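Local coordinates for superoxide dismutase 1 (Perkinsus marinus, PDB 2CW2), which probably detoxifies superoxide radicals at an iron centre, converting them to hydrogen peroxide and molecular oxygen, at residues Glu119-Ile128 against Trp214-Ala222. Numbering follows the deposited sequence.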
# COMPACT_ATOMS: atom_id res chain seq x y z
N GLU A 119 -13.23 -23.56 12.09
CA GLU A 119 -14.50 -22.95 12.46
C GLU A 119 -14.40 -22.38 13.87
O GLU A 119 -13.72 -22.94 14.74
CB GLU A 119 -15.60 -24.00 12.35
CG GLU A 119 -16.00 -24.27 10.91
CD GLU A 119 -16.87 -25.51 10.74
OE1 GLU A 119 -16.98 -25.98 9.59
OE2 GLU A 119 -17.43 -26.00 11.74
N PRO A 120 -15.03 -21.23 14.11
CA PRO A 120 -15.01 -20.64 15.44
C PRO A 120 -15.86 -21.44 16.43
O PRO A 120 -16.84 -22.11 16.03
CB PRO A 120 -15.64 -19.26 15.22
CG PRO A 120 -16.64 -19.53 14.11
CD PRO A 120 -15.84 -20.45 13.15
N THR A 121 -15.50 -21.37 17.71
CA THR A 121 -16.34 -21.92 18.77
C THR A 121 -16.65 -20.81 19.79
O THR A 121 -16.17 -19.69 19.66
CB THR A 121 -15.66 -23.15 19.48
OG1 THR A 121 -14.50 -22.74 20.22
CG2 THR A 121 -15.07 -24.16 18.46
N GLY A 122 -17.46 -21.13 20.81
CA GLY A 122 -17.73 -20.18 21.87
C GLY A 122 -18.56 -18.97 21.44
O GLY A 122 -19.32 -19.03 20.48
N LYS A 123 -18.40 -17.86 22.14
CA LYS A 123 -19.28 -16.72 21.88
C LYS A 123 -19.19 -16.10 20.47
O LYS A 123 -20.22 -15.72 19.92
CB LYS A 123 -19.12 -15.63 22.95
CG LYS A 123 -20.31 -14.67 22.96
CD LYS A 123 -21.53 -15.33 23.63
CE LYS A 123 -21.22 -15.76 25.09
NZ LYS A 123 -21.41 -17.23 25.42
N ILE A 124 -18.01 -15.98 19.88
CA ILE A 124 -17.99 -15.36 18.53
C ILE A 124 -18.74 -16.24 17.55
O ILE A 124 -19.32 -15.74 16.61
CB ILE A 124 -16.60 -15.11 17.86
CG1 ILE A 124 -15.47 -15.70 18.65
CG2 ILE A 124 -16.48 -13.68 17.20
CD1 ILE A 124 -15.28 -17.11 18.26
N ALA A 125 -18.66 -17.56 17.73
CA ALA A 125 -19.34 -18.44 16.80
C ALA A 125 -20.83 -18.14 16.82
O ALA A 125 -21.50 -18.06 15.78
CB ALA A 125 -19.05 -19.91 17.15
N GLU A 126 -21.35 -17.97 18.03
CA GLU A 126 -22.76 -17.64 18.24
C GLU A 126 -23.11 -16.30 17.58
O GLU A 126 -24.13 -16.19 16.90
CB GLU A 126 -23.05 -17.60 19.75
CG GLU A 126 -24.48 -17.26 20.14
CD GLU A 126 -24.64 -17.23 21.66
OE1 GLU A 126 -25.09 -16.19 22.19
OE2 GLU A 126 -24.29 -18.25 22.32
N LEU A 127 -22.27 -15.30 17.77
CA LEU A 127 -22.55 -13.95 17.26
C LEU A 127 -22.41 -13.91 15.75
O LEU A 127 -23.16 -13.20 15.06
CB LEU A 127 -21.61 -12.92 17.92
CG LEU A 127 -21.86 -12.73 19.43
CD1 LEU A 127 -20.76 -11.90 20.07
CD2 LEU A 127 -23.22 -12.10 19.70
N ILE A 128 -21.47 -14.68 15.23
CA ILE A 128 -21.30 -14.77 13.78
C ILE A 128 -22.56 -15.35 13.16
O ILE A 128 -23.08 -14.82 12.17
CB ILE A 128 -20.04 -15.61 13.41
CG1 ILE A 128 -18.78 -14.78 13.62
CG2 ILE A 128 -20.12 -16.08 11.97
CD1 ILE A 128 -17.52 -15.55 13.45
N TRP A 214 -8.93 -17.93 17.48
CA TRP A 214 -10.29 -17.71 17.95
C TRP A 214 -10.34 -17.47 19.46
O TRP A 214 -11.29 -16.90 19.98
CB TRP A 214 -11.22 -18.87 17.56
CG TRP A 214 -11.49 -19.00 16.08
CD1 TRP A 214 -11.17 -20.06 15.28
CD2 TRP A 214 -12.19 -18.07 15.24
NE1 TRP A 214 -11.60 -19.84 13.99
CE2 TRP A 214 -12.24 -18.62 13.94
CE3 TRP A 214 -12.79 -16.82 15.47
CZ2 TRP A 214 -12.85 -17.96 12.87
CZ3 TRP A 214 -13.39 -16.17 14.41
CH2 TRP A 214 -13.43 -16.74 13.13
N ASP A 215 -9.30 -17.91 20.18
CA ASP A 215 -9.24 -17.64 21.61
C ASP A 215 -9.06 -16.15 21.88
O ASP A 215 -9.70 -15.61 22.78
CB ASP A 215 -8.11 -18.46 22.23
CG ASP A 215 -8.45 -19.92 22.29
OD1 ASP A 215 -7.63 -20.69 22.82
OD2 ASP A 215 -9.52 -20.38 21.85
N PHE A 216 -8.22 -15.48 21.09
CA PHE A 216 -8.02 -14.04 21.18
C PHE A 216 -9.30 -13.30 20.79
O PHE A 216 -9.73 -12.37 21.50
CB PHE A 216 -6.86 -13.60 20.27
CG PHE A 216 -6.64 -12.09 20.20
CD1 PHE A 216 -6.19 -11.38 21.32
CD2 PHE A 216 -6.85 -11.41 19.02
CE1 PHE A 216 -5.96 -9.99 21.23
CE2 PHE A 216 -6.63 -10.03 18.94
CZ PHE A 216 -6.17 -9.33 20.04
N VAL A 217 -9.91 -13.73 19.69
CA VAL A 217 -11.17 -13.15 19.25
C VAL A 217 -12.21 -13.26 20.37
O VAL A 217 -12.87 -12.26 20.70
CB VAL A 217 -11.68 -13.75 17.94
CG1 VAL A 217 -13.04 -13.13 17.51
CG2 VAL A 217 -10.64 -13.53 16.81
N ASN A 218 -12.34 -14.45 20.95
CA ASN A 218 -13.30 -14.66 22.03
C ASN A 218 -12.99 -13.84 23.30
O ASN A 218 -13.91 -13.36 23.97
CB ASN A 218 -13.43 -16.15 22.35
CG ASN A 218 -14.53 -16.83 21.54
OD1 ASN A 218 -15.60 -16.24 21.29
ND2 ASN A 218 -14.28 -18.06 21.12
N ASP A 219 -11.71 -13.64 23.60
CA ASP A 219 -11.33 -12.74 24.67
C ASP A 219 -11.81 -11.30 24.36
O ASP A 219 -12.25 -10.58 25.25
CB ASP A 219 -9.81 -12.71 24.86
CG ASP A 219 -9.24 -14.01 25.45
OD1 ASP A 219 -10.00 -14.80 26.06
OD2 ASP A 219 -8.02 -14.29 25.38
N ASN A 220 -11.69 -10.87 23.11
CA ASN A 220 -12.15 -9.53 22.74
C ASN A 220 -13.66 -9.41 22.94
O ASN A 220 -14.17 -8.38 23.41
CB ASN A 220 -11.78 -9.17 21.29
CG ASN A 220 -10.28 -9.18 21.04
OD1 ASN A 220 -9.81 -9.46 19.93
ND2 ASN A 220 -9.50 -8.87 22.07
N VAL A 221 -14.37 -10.47 22.57
CA VAL A 221 -15.81 -10.53 22.78
C VAL A 221 -16.16 -10.37 24.26
O VAL A 221 -16.99 -9.53 24.63
CB VAL A 221 -16.41 -11.84 22.24
CG1 VAL A 221 -17.88 -12.04 22.72
CG2 VAL A 221 -16.31 -11.88 20.68
N ALA A 222 -15.52 -11.20 25.08
CA ALA A 222 -15.75 -11.23 26.52
C ALA A 222 -15.51 -9.87 27.16
O ALA A 222 -16.29 -9.41 27.99
CB ALA A 222 -14.82 -12.27 27.17
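Asn218 ND2 donates a nearly straight hydrogen bond to Thr121 O, 2.9 Å long with an N-H...O angle of 173°. This contact belongs to the C-terminal domain of the iron/manganese superoxide dismutase fold, away from the iron, where helix 122-132 meets the C-terminal helix 214-223. The acceptor lies in the plane of the Asn218 amide, whereas the donor stands above the Thr121 carbonyl plane. At the other end of the amide, Asn218 OD1 accepts from Ile124 N, so one side chain bridges the Thr121 carbonyl and the backbone N-H of Ile124; this second bond is the less certain, because OD1 sits implausibly close to Ile124 CG1 in the model. The axes of residues 122-128 and 214-222 cross at 77° and come within 8.5 Å of each other. At this crossing Ile124 acts as a knob in a hole formed by Trp214, Val217, Asn218 and Val221, its CG2 against Val217 CG1 at 3.5 Å. With its CG1 anti to the backbone N, Val221 meets the CG of Lys123, whose chain then bends away, and touches Leu127 CD1 tip to tip. Ile226 packs on both Leu127 and Val221. Further back along the chain, Pro120 lies alongside Trp214, whose indole NE1 is hydrogen-bonded to Gly118 O. Pro120 CB makes a CH-pi contact over the Trp214 six-membered ring, 3.5 Å from its centroid and 7° off the normal.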